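Local coordinates for uncharacterized protein (Arthrobacter sp., PDB 3KOP) that is of unknown function but adopts a cyclophilin-like fold and belongs to the DUF3830 family, with six chains in its assembly, at residues R22-T27 against A37-D42; R31-K36 against D160-A165; N69-L74 against E177-S182; G95-F100 against V151-V156. All blocks are in the same frame, centred on the assembly; numbering follows the deposited sequence. Where two conformers were deposited one is given.

Interactions 1, 3 and 4 all lie in a curled antiparallel sheet whose strands close into a barrel, whereas interaction 2 packs helix 159-172 on its strands. Interactions 1 and 2 share strand 33-39. Interactions 1 and 4 are ladders between neighbouring strands: 95-100 with 151-156 is buried near the centre of the chain, while 22-27 with 37-42 runs out into a partly exposed salt bridge. Interaction 3 is also buried, but its strands are not partners, so side chains rather than paired backbones make it. Interaction 2, nearer the surface, has no hydrogen bond between its segments and rests on apolar packing. R31 links it to interaction 3 by a salt bridge with E177.

Interaction 1. Residues R22-T27 against A37-D42; sequences RYINIT and ALLLDD
The R22 side chain starts with CG almost eclipsing the backbone N (chi1 13°) and bends again at chi3, which swings its guanidinium over to D41, whose CG lies beside its own backbone N (chi1 -76°). There R22 presents its side: NE bonds D41 OD2 at 2.9 Å and NH2 bonds D41 OD1 at 2.9 Å, both oxygens met on their syn side, the planes 32° apart. A water accepts from R22 N and donates to L39 O and D41 OD2, and L39 CD2 lies over one guanidinium face, 3.8 Å from R22 NE. In place of this arginine, a leucine would probably leave the D41 carboxylate without its paired charge. Behind the ion pair runs a beta hairpin, strand 23-28 against strand 33-39. I24 and A37 form its hydrogen-bonded pair (I24 N to A37 O 2.9 Å), while L39 N reaches R22 O at 3.0 Å. Y23 and L38 share the other face as a non-hydrogen-bonded pair, where L38 CD1 makes an off-centre CH-pi contact with the tyrosine ring. On the barrel side A37 is small enough to admit two isoleucines: its CB meets I24 CG1 at 3.8 Å and I26 CD1 at 3.9 Å.

Interaction 2. Residues R31-K36 against D160-A165; sequences RGVTCK and DEMAAA
Apolar contact between M162, V33 and C35 carries this interface. M162, a selenomethionine, doubles back at chi2 (56°) and chi3 (57°), which brings its terminal CE against the strand: CE is 3.9 Å from V33 CG1, 3.9 Å from C35 SG and 3.6 Å from V33 O. A long, unbranched, flexible chain, as methionine would also supply, suits this place because it can bend to fit between two strand residues. One turn further along, A165 offers only a methyl, so the branched V33 can come close, its CG2 at 4.0 Å from A165 CB, while its CG1 rests 3.8 Å from E161 O. Helix 159-172 packs here on strands 23-28 and 33-39, consistent with a helix closing one end of a cyclophilin-like barrel; segment 160-165 runs at 138° to strand 33-36, and M162 and A165 also touch L28 of strand 23-28. The hairpin turn ends in a G1 beta bulge, G32 and V33 together facing L28; the positive phi of G32 suits glycine. Polar contact is slight: R31 NE passes 3.9 Å from A165 O without bonding it. Its guanidinium instead engages D168 on the same helix, E177 and the carbonyl of G173.

Interaction 3. Residues N69-L74 against E177-S182; sequences NEIYNL and ETLTFS
N73 and L179 form the tight part of this contact. The amide of N73, its CG set between the backbone N and the carbonyl carbon (chi1 70°), sends ND2 to L179 O at 2.9 Å. The acceptor lies in the amide plane, but the bond is bent (N-H...O angle 139°), its donor above the carbonyl plane and not on a lone pair. The same ND2 lies at the edge of the F181 ring, 3.6 Å from F181 CE1, with the amide plane steeply inclined to the ring. An asparagine suits the spot, being short enough to turn an N-H onto a strand carbonyl inside the protein. L179 fills the space beside it: its CD2 lies 3.8 Å from Y72 C, and its CD1 touches I71 CD1 at 4.0 Å. The two strands are not sheet neighbours; strand 57-63 pairs with both, and their 79° crossing shows how sharply the sheet curls into the barrel, with I71, N73, L179 and F181 turned toward its interior. Away from that interior the segments touch little: Y72 leaves for F62 and W170 of the second subunit. T178 and T180 turn away too, T180 OG1 bonding S58 and E29.

Interaction 4. Residues G95-F100 against V151-V156; sequences GDVCYF and VFATIV
V97 O is met twice from the neighbouring strand: F152 N donates to it at 2.9 Å, almost straight (166°), and V151 CA adds a C-H...O contact at 3.5 Å. V97 N in turn bonds A153 O at 2.9 Å, so F152 and A153 both face V97, a classic beta bulge in this antiparallel pair. G95 O accepts from I155 N at 2.9 Å. A beta carbon on G95 would jam against the preceding carbonyl. Through the bulge, and with CG between its backbone N and carbonyl carbon (chi1 76°), F152 brings its ring back over the partner strand. F152 CZ presses V97 CG1 at 3.5 Å, and F152 CE1 comes 3.6 Å from C98 C, which lies at the ring edge. Y99 CB also touches the ring, as do T47 and V51 of helix 45-54. With an alanine here, a gap would probably open between V97, Y99 and that helix. V97 also packs on A153 and I155, whose small or branched chains suit the barrel interior. On the other face D96 lies against V151; a water sits near D96 OD1 and A153 O, and D96 OD2 accepts from I93 N beside its salt bridge to R135 of the third subunit. Thus the V97 and A153 face is apolar, while on the D96 and V151 face a carboxylate meets that arginine of a neighbouring subunit.

Interaction 1. Residues R22-T27 against A37-D42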
loop_
_atom_site.group_PDB
_atom_site.type_symbol
_atom_site.label_atom_id
_atom_site.label_comp_id
_atom_site.label_asym_id
_atom_site.label_seq_id
_atom_site.Cartn_x
_atom_site.Cartn_y
_atom_site.Cartn_z
ATOM N N ARG F 22 -29.083 0.942 -20.566
ATOM C CA ARG F 22 -29.025 -0.440 -21.087
ATOM C C ARG F 22 -28.398 -1.384 -20.095
ATOM O O ARG F 22 -27.605 -0.962 -19.246
ATOM C CB ARG F 22 -28.233 -0.547 -22.363
ATOM C CG ARG F 22 -27.423 0.580 -22.732
ATOM C CD ARG F 22 -26.621 0.250 -24.009
ATOM N NE ARG F 22 -25.305 0.850 -23.944
ATOM C CZ ARG F 22 -24.417 0.854 -24.939
ATOM N NH1 ARG F 22 -24.664 0.264 -26.101
ATOM N NH2 ARG F 22 -23.259 1.450 -24.758
ATOM N N TYR F 23 -28.724 -2.668 -20.244
ATOM C CA TYR F 23 -28.386 -3.676 -19.270
ATOM C C TYR F 23 -27.746 -4.879 -19.926
ATOM O O TYR F 23 -27.991 -5.183 -21.126
ATOM C CB TYR F 23 -29.647 -4.122 -18.519
ATOM C CG TYR F 23 -30.288 -3.009 -17.741
ATOM C CD1 TYR F 23 -29.960 -2.778 -16.408
ATOM C CD2 TYR F 23 -31.206 -2.142 -18.354
ATOM C CE1 TYR F 23 -30.536 -1.710 -15.696
ATOM C CE2 TYR F 23 -31.771 -1.080 -17.637
ATOM C CZ TYR F 23 -31.452 -0.891 -16.326
ATOM O OH TYR F 23 -32.043 0.148 -15.677
ATOM N N ILE F 24 -26.910 -5.550 -19.147
ATOM C CA ILE F 24 -26.310 -6.815 -19.562
ATOM C C ILE F 24 -26.686 -7.896 -18.550
ATOM O O ILE F 24 -26.898 -7.620 -17.365
ATOM C CB ILE F 24 -24.763 -6.678 -19.721
ATOM C CG1 ILE F 24 -24.097 -6.277 -18.382
ATOM C CG2 ILE F 24 -24.449 -5.658 -20.840
ATOM C CD1 ILE F 24 -22.589 -6.355 -18.362
ATOM N N ASN F 25 -26.826 -9.105 -19.046
ATOM C CA ASN F 25 -26.954 -10.283 -18.233
ATOM C C ASN F 25 -25.592 -10.928 -18.044
ATOM O O ASN F 25 -24.781 -11.020 -18.979
ATOM C CB ASN F 25 -27.925 -11.269 -18.881
ATOM C CG ASN F 25 -29.346 -10.804 -18.801
ATOM O OD1 ASN F 25 -29.747 -10.198 -17.797
ATOM N ND2 ASN F 25 -30.120 -11.032 -19.866
ATOM N N ILE F 26 -25.361 -11.405 -16.833
ATOM C CA ILE F 26 -24.125 -12.053 -16.468
ATOM C C ILE F 26 -24.517 -13.397 -15.866
ATOM O O ILE F 26 -25.208 -13.446 -14.856
ATOM C CB ILE F 26 -23.322 -11.246 -15.458
ATOM C CG1 ILE F 26 -23.080 -9.820 -15.957
ATOM C CG2 ILE F 26 -21.996 -11.946 -15.169
ATOM C CD1 ILE F 26 -22.471 -8.840 -14.883
ATOM N N THR F 27 -24.066 -14.465 -16.506
ATOM C CA THR F 27 -24.613 -15.803 -16.290
ATOM C C THR F 27 -23.505 -16.805 -16.073
ATOM O O THR F 27 -22.499 -16.783 -16.791
ATOM C CB THR F 27 -25.435 -16.273 -17.535
ATOM O OG1 THR F 27 -26.512 -15.356 -17.793
ATOM C CG2 THR F 27 -26.013 -17.690 -17.315
ATOM N N ALA F 37 -26.977 -6.322 -14.817
ATOM C CA ALA F 37 -26.143 -5.185 -14.512
ATOM C C ALA F 37 -26.476 -4.031 -15.429
ATOM O O ALA F 37 -26.718 -4.225 -16.618
ATOM C CB ALA F 37 -24.657 -5.565 -14.642
ATOM N N LEU F 38 -26.497 -2.839 -14.841
ATOM C CA LEU F 38 -26.635 -1.607 -15.550
ATOM C C LEU F 38 -25.292 -1.217 -16.104
ATOM O O LEU F 38 -24.300 -1.153 -15.391
ATOM C CB LEU F 38 -27.113 -0.520 -14.614
ATOM C CG LEU F 38 -27.074 0.900 -15.131
ATOM C CD1 LEU F 38 -28.215 1.074 -16.211
ATOM C CD2 LEU F 38 -27.220 1.880 -13.973
ATOM N N LEU F 39 -25.284 -0.887 -17.387
ATOM C CA LEU F 39 -24.081 -0.462 -18.039
ATOM C C LEU F 39 -23.849 1.020 -17.756
ATOM O O LEU F 39 -24.763 1.805 -17.887
ATOM C CB LEU F 39 -24.261 -0.713 -19.521
ATOM C CG LEU F 39 -23.195 -1.417 -20.266
ATOM C CD1 LEU F 39 -22.732 -2.692 -19.559
ATOM C CD2 LEU F 39 -23.721 -1.730 -21.696
ATOM N N LEU F 40 -22.626 1.392 -17.365
ATOM C CA LEU F 40 -22.345 2.738 -16.871
ATOM C C LEU F 40 -21.923 3.662 -18.028
ATOM O O LEU F 40 -20.765 4.100 -18.131
ATOM C CB LEU F 40 -21.300 2.707 -15.752
ATOM C CG LEU F 40 -21.698 1.941 -14.478
ATOM C CD1 LEU F 40 -20.488 1.937 -13.538
ATOM C CD2 LEU F 40 -23.001 2.487 -13.771
ATOM N N ASP F 41 -22.898 3.926 -18.904
ATOM C CA ASP F 41 -22.690 4.783 -20.084
ATOM C C ASP F 41 -22.359 6.208 -19.719
ATOM O O ASP F 41 -21.706 6.890 -20.501
ATOM C CB ASP F 41 -23.915 4.734 -21.005
ATOM C CG ASP F 41 -23.979 3.459 -21.797
ATOM O OD1 ASP F 41 -22.986 3.168 -22.460
ATOM O OD2 ASP F 41 -24.998 2.758 -21.776
ATOM N N ASP F 42 -22.790 6.663 -18.541
ATOM C CA ASP F 42 -22.433 8.012 -18.065
ATOM C C ASP F 42 -20.942 8.155 -17.685
ATOM O O ASP F 42 -20.270 9.017 -18.194
ATOM C CB ASP F 42 -23.354 8.496 -16.918
ATOM C CG ASP F 42 -23.410 7.546 -15.697
ATOM O OD1 ASP F 42 -22.909 6.374 -15.693
ATOM O OD2 ASP F 42 -24.021 8.001 -14.700
HETATM O O HOH W 1 -26.688 2.471 -19.608
#

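Interaction 2. Residues R31-K36 against D160-A165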
loop_
_atom_site.group_PDB
_atom_site.type_symbol
_atom_site.label_atom_id
_atom_site.label_comp_id
_atom_site.label_asym_id
_atom_site.label_seq_id
_atom_site.Cartn_x
_atom_site.Cartn_y
_atom_site.Cartn_z
ATOM N N ARG F 31 -24.043 -23.710 -13.339
ATOM C CA ARG F 31 -24.931 -23.500 -12.190
ATOM C C ARG F 31 -26.290 -22.865 -12.577
ATOM O O ARG F 31 -27.241 -22.914 -11.803
ATOM C CB ARG F 31 -24.223 -22.697 -11.103
ATOM C CG ARG F 31 -23.066 -23.453 -10.442
ATOM C CD ARG F 31 -22.118 -22.530 -9.747
ATOM N NE ARG F 31 -21.120 -23.276 -8.993
ATOM C CZ ARG F 31 -20.071 -23.895 -9.522
ATOM N NH1 ARG F 31 -19.808 -23.825 -10.827
ATOM N NH2 ARG F 31 -19.243 -24.566 -8.726
ATOM N N GLY F 32 -26.384 -22.252 -13.752
ATOM C CA GLY F 32 -27.634 -21.656 -14.194
ATOM C C GLY F 32 -28.074 -20.457 -13.382
ATOM O O GLY F 32 -29.262 -20.282 -13.119
ATOM N N VAL F 33 -27.127 -19.600 -13.012
ATOM C CA VAL F 33 -27.426 -18.415 -12.236
ATOM C C VAL F 33 -27.100 -17.191 -13.065
ATOM O O VAL F 33 -26.007 -17.115 -13.656
ATOM C CB VAL F 33 -26.613 -18.395 -10.916
ATOM C CG1 VAL F 33 -26.911 -17.134 -10.091
ATOM C CG2 VAL F 33 -26.903 -19.650 -10.115
ATOM N N THR F 34 -28.041 -16.249 -13.116
ATOM C CA THR F 34 -27.883 -15.018 -13.885
ATOM C C THR F 34 -28.174 -13.807 -13.013
ATOM O O THR F 34 -29.084 -13.819 -12.180
ATOM C CB THR F 34 -28.850 -14.967 -15.100
ATOM O OG1 THR F 34 -28.569 -16.072 -15.971
ATOM C CG2 THR F 34 -28.676 -13.700 -15.890
ATOM N N CYS F 35 -27.406 -12.751 -13.207
ATOM C CA CYS F 35 -27.746 -11.487 -12.602
ATOM C C CYS F 35 -27.769 -10.435 -13.723
ATOM O O CYS F 35 -27.307 -10.700 -14.840
ATOM C CB CYS F 35 -26.757 -11.153 -11.465
ATOM S SG CYS F 35 -25.097 -10.879 -12.025
ATOM N N LYS F 36 -28.316 -9.268 -13.431
ATOM C CA LYS F 36 -28.420 -8.203 -14.405
ATOM C C LYS F 36 -27.689 -6.974 -13.901
ATOM O O LYS F 36 -27.792 -6.631 -12.730
ATOM C CB LYS F 36 -29.881 -7.834 -14.691
ATOM C CG LYS F 36 -30.023 -6.826 -15.800
ATOM C CD LYS F 36 -31.447 -6.302 -15.990
ATOM C CE LYS F 36 -32.324 -7.299 -16.605
ATOM N NZ LYS F 36 -33.573 -6.606 -17.179
ATOM N N ASP F 160 -27.305 -11.143 -4.718
ATOM C CA ASP F 160 -27.253 -12.138 -3.643
ATOM C C ASP F 160 -27.124 -13.557 -4.187
ATOM O O ASP F 160 -26.298 -14.322 -3.716
ATOM C CB ASP F 160 -28.474 -12.042 -2.720
ATOM C CG ASP F 160 -28.514 -10.730 -1.947
ATOM O OD1 ASP F 160 -27.484 -10.069 -1.855
ATOM O OD2 ASP F 160 -29.595 -10.343 -1.452
ATOM N N GLU F 161 -27.918 -13.886 -5.193
ATOM C CA GLU F 161 -27.869 -15.204 -5.789
ATOM C C GLU F 161 -26.534 -15.411 -6.488
ATOM O O GLU F 161 -25.960 -16.504 -6.414
ATOM C CB GLU F 161 -29.008 -15.431 -6.790
ATOM C CG GLU F 161 -30.395 -15.481 -6.175
ATOM C CD GLU F 161 -30.996 -14.120 -5.831
ATOM O OE1 GLU F 161 -30.335 -13.049 -5.980
ATOM O OE2 GLU F 161 -32.180 -14.137 -5.387
HETATM N N MSE F 162 -26.017 -14.364 -7.134
HETATM C CA MSE F 162 -24.737 -14.477 -7.797
HETATM C C MSE F 162 -23.635 -14.699 -6.759
HETATM O O MSE F 162 -22.768 -15.546 -6.947
HETATM C CB MSE F 162 -24.432 -13.260 -8.666
HETATM C CG MSE F 162 -23.056 -13.315 -9.401
HETATM SE SE MSE F 162 -22.813 -14.897 -10.534
HETATM C CE MSE F 162 -24.309 -14.684 -11.631
ATOM N N ALA F 163 -23.665 -13.929 -5.673
ATOM C CA ALA F 163 -22.688 -14.104 -4.602
ATOM C C ALA F 163 -22.685 -15.536 -4.056
ATOM O O ALA F 163 -21.605 -16.105 -3.838
ATOM C CB ALA F 163 -22.896 -13.063 -3.463
ATOM N N ALA F 164 -23.869 -16.114 -3.860
ATOM C CA ALA F 164 -23.990 -17.499 -3.371
ATOM C C ALA F 164 -23.400 -18.497 -4.384
ATOM O O ALA F 164 -22.719 -19.457 -3.999
ATOM C CB ALA F 164 -25.472 -17.852 -2.988
ATOM N N ALA F 165 -23.572 -18.216 -5.681
ATOM C CA ALA F 165 -22.970 -19.065 -6.739
ATOM C C ALA F 165 -21.434 -18.983 -6.741
ATOM O O ALA F 165 -20.730 -19.971 -6.970
ATOM C CB ALA F 165 -23.534 -18.693 -8.119
#

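Interaction 3. Residues N69-L74 against E177-S182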
loop_
_atom_site.group_PDB
_atom_site.type_symbol
_atom_site.label_atom_id
_atom_site.label_comp_id
_atom_site.label_asym_id
_atom_site.label_seq_id
_atom_site.Cartn_x
_atom_site.Cartn_y
_atom_site.Cartn_z
ATOM N N ASN F 69 -13.086 -11.161 -3.366
ATOM C CA ASN F 69 -14.446 -11.571 -3.719
ATOM C C ASN F 69 -14.750 -11.311 -5.177
ATOM O O ASN F 69 -15.589 -10.469 -5.550
ATOM C CB ASN F 69 -15.443 -10.939 -2.774
ATOM C CG ASN F 69 -15.212 -11.374 -1.346
ATOM O OD1 ASN F 69 -15.304 -12.564 -1.059
ATOM N ND2 ASN F 69 -14.855 -10.443 -0.470
ATOM N N GLU F 70 -14.041 -12.069 -5.996
ATOM C CA GLU F 70 -14.019 -11.888 -7.440
ATOM C C GLU F 70 -14.174 -13.214 -8.216
ATOM O O GLU F 70 -13.527 -14.227 -7.885
ATOM C CB GLU F 70 -12.676 -11.310 -7.827
ATOM C CG GLU F 70 -12.573 -11.018 -9.305
ATOM C CD GLU F 70 -11.154 -10.883 -9.824
ATOM O OE1 GLU F 70 -10.217 -11.433 -9.182
ATOM O OE2 GLU F 70 -11.015 -10.250 -10.915
ATOM N N ILE F 71 -14.974 -13.182 -9.285
ATOM C CA ILE F 71 -14.872 -14.197 -10.342
ATOM C C ILE F 71 -14.630 -13.450 -11.650
ATOM O O ILE F 71 -14.925 -12.272 -11.754
ATOM C CB ILE F 71 -16.107 -15.147 -10.458
ATOM C CG1 ILE F 71 -17.411 -14.370 -10.701
ATOM C CG2 ILE F 71 -16.186 -16.053 -9.244
ATOM C CD1 ILE F 71 -18.577 -15.201 -11.362
ATOM N N TYR F 72 -14.068 -14.138 -12.642
ATOM C CA TYR F 72 -13.768 -13.474 -13.901
ATOM C C TYR F 72 -13.589 -14.492 -15.030
ATOM O O TYR F 72 -13.492 -15.698 -14.777
ATOM C CB TYR F 72 -12.524 -12.612 -13.760
ATOM C CG TYR F 72 -11.277 -13.391 -13.480
ATOM C CD1 TYR F 72 -10.955 -13.788 -12.178
ATOM C CD2 TYR F 72 -10.420 -13.785 -14.534
ATOM C CE1 TYR F 72 -9.810 -14.511 -11.920
ATOM C CE2 TYR F 72 -9.258 -14.519 -14.273
ATOM C CZ TYR F 72 -8.971 -14.880 -12.966
ATOM O OH TYR F 72 -7.853 -15.600 -12.665
ATOM N N ASN F 73 -13.601 -14.001 -16.264
ATOM C CA ASN F 73 -13.191 -14.791 -17.397
ATOM C C ASN F 73 -12.112 -14.012 -18.128
ATOM O O ASN F 73 -11.839 -12.844 -17.799
ATOM C CB ASN F 73 -14.395 -15.204 -18.284
ATOM C CG ASN F 73 -15.035 -14.048 -19.068
ATOM O OD1 ASN F 73 -14.464 -12.975 -19.199
ATOM N ND2 ASN F 73 -16.250 -14.283 -19.590
ATOM N N LEU F 74 -11.491 -14.678 -19.099
ATOM C CA LEU F 74 -10.438 -14.091 -19.915
ATOM C C LEU F 74 -10.772 -14.374 -21.381
ATOM O O LEU F 74 -10.986 -15.519 -21.755
ATOM C CB LEU F 74 -9.089 -14.713 -19.570
ATOM C CG LEU F 74 -8.555 -14.582 -18.141
ATOM C CD1 LEU F 74 -7.269 -15.392 -17.981
ATOM C CD2 LEU F 74 -8.347 -13.112 -17.750
ATOM N N GLU F 177 -17.468 -24.758 -15.824
ATOM C CA GLU F 177 -18.306 -23.617 -15.550
ATOM C C GLU F 177 -17.860 -22.536 -16.468
ATOM O O GLU F 177 -16.655 -22.348 -16.663
ATOM C CB GLU F 177 -18.216 -23.180 -14.080
ATOM C CG GLU F 177 -19.145 -22.037 -13.698
ATOM C CD GLU F 177 -20.616 -22.301 -14.023
ATOM O OE1 GLU F 177 -21.021 -22.088 -15.197
ATOM O OE2 GLU F 177 -21.379 -22.673 -13.096
ATOM N N THR F 178 -18.836 -21.838 -17.039
ATOM C CA THR F 178 -18.595 -20.782 -18.031
ATOM C C THR F 178 -19.274 -19.506 -17.551
ATOM O O THR F 178 -20.421 -19.538 -17.078
ATOM C CB THR F 178 -19.183 -21.206 -19.407
ATOM O OG1 THR F 178 -18.581 -22.435 -19.817
ATOM C CG2 THR F 178 -18.942 -20.168 -20.469
ATOM N N LEU F 179 -18.570 -18.382 -17.692
ATOM C CA LEU F 179 -19.125 -17.077 -17.374
ATOM C C LEU F 179 -19.442 -16.305 -18.669
ATOM O O LEU F 179 -18.554 -16.017 -19.497
ATOM C CB LEU F 179 -18.126 -16.282 -16.521
ATOM C CG LEU F 179 -18.521 -14.867 -16.114
ATOM C CD1 LEU F 179 -19.733 -14.845 -15.152
ATOM C CD2 LEU F 179 -17.304 -14.130 -15.511
ATOM N N THR F 180 -20.704 -15.933 -18.814
ATOM C CA THR F 180 -21.208 -15.343 -20.048
ATOM C C THR F 180 -21.784 -13.949 -19.844
ATOM O O THR F 180 -22.673 -13.736 -19.007
ATOM C CB THR F 180 -22.267 -16.267 -20.697
ATOM O OG1 THR F 180 -21.644 -17.511 -21.022
ATOM C CG2 THR F 180 -22.831 -15.629 -21.981
ATOM N N PHE F 181 -21.249 -12.988 -20.601
ATOM C CA PHE F 181 -21.817 -11.661 -20.667
ATOM C C PHE F 181 -22.639 -11.507 -21.958
ATOM O O PHE F 181 -22.150 -11.769 -23.056
ATOM C CB PHE F 181 -20.715 -10.601 -20.592
ATOM C CG PHE F 181 -19.874 -10.663 -19.312
ATOM C CD1 PHE F 181 -18.865 -11.592 -19.180
ATOM C CD2 PHE F 181 -20.068 -9.736 -18.283
ATOM C CE1 PHE F 181 -18.082 -11.637 -18.025
ATOM C CE2 PHE F 181 -19.287 -9.769 -17.147
ATOM C CZ PHE F 181 -18.287 -10.720 -17.022
ATOM N N SER F 182 -23.872 -11.032 -21.816
ATOM C CA SER F 182 -24.800 -10.916 -22.961
ATOM C C SER F 182 -25.666 -9.675 -22.808
ATOM O O SER F 182 -25.840 -9.154 -21.707
ATOM C CB SER F 182 -25.686 -12.166 -23.065
ATOM O OG SER F 182 -26.503 -12.348 -21.894
#

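Interaction 4. Residues G95-F100 against V151-V156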
loop_
_atom_site.group_PDB
_atom_site.type_symbol
_atom_site.label_atom_id
_atom_site.label_comp_id
_atom_site.label_asym_id
_atom_site.label_seq_id
_atom_site.Cartn_x
_atom_site.Cartn_y
_atom_site.Cartn_z
ATOM N N GLY F 95 -21.065 -5.782 -6.391
ATOM C CA GLY F 95 -21.819 -5.390 -7.564
ATOM C C GLY F 95 -21.028 -4.798 -8.699
ATOM O O GLY F 95 -21.556 -4.664 -9.784
ATOM N N ASP F 96 -19.777 -4.417 -8.480
ATOM C CA ASP F 96 -18.944 -3.892 -9.562
ATOM C C ASP F 96 -18.666 -4.944 -10.629
ATOM O O ASP F 96 -18.421 -6.152 -10.340
ATOM C CB ASP F 96 -17.565 -3.471 -9.094
ATOM C CG ASP F 96 -17.522 -2.144 -8.401
ATOM O OD1 ASP F 96 -18.478 -1.337 -8.473
ATOM O OD2 ASP F 96 -16.448 -1.909 -7.788
ATOM N N VAL F 97 -18.660 -4.458 -11.850
ATOM C CA VAL F 97 -18.240 -5.230 -12.991
ATOM C C VAL F 97 -17.110 -4.484 -13.639
ATOM O O VAL F 97 -17.236 -3.289 -14.007
ATOM C CB VAL F 97 -19.395 -5.534 -13.999
ATOM C CG1 VAL F 97 -18.891 -6.470 -15.093
ATOM C CG2 VAL F 97 -20.625 -6.108 -13.293
ATOM N N CYS F 98 -15.968 -5.163 -13.749
ATOM C CA CYS F 98 -14.725 -4.522 -14.175
ATOM C C CYS F 98 -14.136 -5.064 -15.476
ATOM O O CYS F 98 -14.295 -6.244 -15.804
ATOM C CB CYS F 98 -13.685 -4.677 -13.077
ATOM S SG CYS F 98 -14.012 -3.649 -11.627
ATOM N N TYR F 99 -13.407 -4.196 -16.163
ATOM C CA TYR F 99 -12.700 -4.508 -17.396
ATOM C C TYR F 99 -11.225 -4.189 -17.176
ATOM O O TYR F 99 -10.880 -3.077 -16.747
ATOM C CB TYR F 99 -13.272 -3.657 -18.520
ATOM C CG TYR F 99 -12.708 -3.811 -19.933
ATOM C CD1 TYR F 99 -11.390 -3.470 -20.241
ATOM C CD2 TYR F 99 -13.517 -4.178 -20.973
ATOM C CE1 TYR F 99 -10.923 -3.548 -21.524
ATOM C CE2 TYR F 99 -13.055 -4.264 -22.261
ATOM C CZ TYR F 99 -11.758 -3.974 -22.537
ATOM O OH TYR F 99 -11.297 -4.026 -23.849
ATOM N N PHE F 100 -10.369 -5.165 -17.492
ATOM C CA PHE F 100 -8.923 -4.994 -17.482
ATOM C C PHE F 100 -8.355 -5.406 -18.830
ATOM O O PHE F 100 -8.756 -6.454 -19.399
ATOM C CB PHE F 100 -8.246 -5.923 -16.459
ATOM C CG PHE F 100 -8.828 -5.867 -15.067
ATOM C CD1 PHE F 100 -9.982 -6.600 -14.728
ATOM C CD2 PHE F 100 -8.190 -5.147 -14.066
ATOM C CE1 PHE F 100 -10.485 -6.583 -13.440
ATOM C CE2 PHE F 100 -8.695 -5.148 -12.747
ATOM C CZ PHE F 100 -9.835 -5.841 -12.451
ATOM N N VAL F 151 -14.404 0.240 -13.988
ATOM C CA VAL F 151 -15.722 -0.164 -13.482
ATOM C C VAL F 151 -16.742 0.295 -14.527
ATOM O O VAL F 151 -16.947 1.507 -14.732
ATOM C CB VAL F 151 -16.077 0.477 -12.099
ATOM C CG1 VAL F 151 -17.529 0.111 -11.685
ATOM C CG2 VAL F 151 -15.066 0.086 -11.004
ATOM N N PHE F 152 -17.382 -0.662 -15.203
ATOM C CA PHE F 152 -18.239 -0.301 -16.349
ATOM C C PHE F 152 -19.695 -0.748 -16.227
ATOM O O PHE F 152 -20.522 -0.428 -17.082
ATOM C CB PHE F 152 -17.620 -0.839 -17.668
ATOM C CG PHE F 152 -17.798 -2.327 -17.876
ATOM C CD1 PHE F 152 -16.848 -3.232 -17.398
ATOM C CD2 PHE F 152 -18.901 -2.822 -18.562
ATOM C CE1 PHE F 152 -16.990 -4.566 -17.583
ATOM C CE2 PHE F 152 -19.051 -4.187 -18.733
ATOM C CZ PHE F 152 -18.099 -5.056 -18.242
ATOM N N ALA F 153 -20.006 -1.480 -15.171
ATOM C CA ALA F 153 -21.360 -1.888 -14.905
ATOM C C ALA F 153 -21.556 -2.156 -13.431
ATOM O O ALA F 153 -20.575 -2.370 -12.668
ATOM C CB ALA F 153 -21.745 -3.093 -15.724
ATOM N N THR F 154 -22.814 -2.095 -13.024
ATOM C CA THR F 154 -23.160 -2.374 -11.648
ATOM C C THR F 154 -24.374 -3.274 -11.581
ATOM O O THR F 154 -25.403 -3.043 -12.242
ATOM C CB THR F 154 -23.368 -1.088 -10.846
ATOM O OG1 THR F 154 -23.312 -1.408 -9.455
ATOM C CG2 THR F 154 -24.711 -0.417 -11.189
ATOM N N ILE F 155 -24.229 -4.355 -10.816
ATOM C CA ILE F 155 -25.288 -5.368 -10.698
ATOM C C ILE F 155 -26.488 -4.770 -9.974
ATOM O O ILE F 155 -26.372 -4.291 -8.844
ATOM C CB ILE F 155 -24.762 -6.672 -10.054
ATOM C CG1 ILE F 155 -23.675 -7.289 -10.960
ATOM C CG2 ILE F 155 -25.907 -7.695 -9.857
ATOM C CD1 ILE F 155 -22.902 -8.417 -10.318
ATOM N N VAL F 156 -27.648 -4.794 -10.635
ATOM C CA VAL F 156 -28.879 -4.264 -10.069
ATOM C C VAL F 156 -29.938 -5.329 -9.745
ATOM O O VAL F 156 -30.887 -5.052 -9.033
ATOM C CB VAL F 156 -29.512 -3.161 -10.990
ATOM C CG1 VAL F 156 -28.613 -1.930 -11.042
ATOM C CG2 VAL F 156 -29.798 -3.698 -12.394
HETATM O O HOH W 2 -21.557 -1.729 -7.116
HETATM O O HOH W 3 -20.471 -0.622 -9.994
#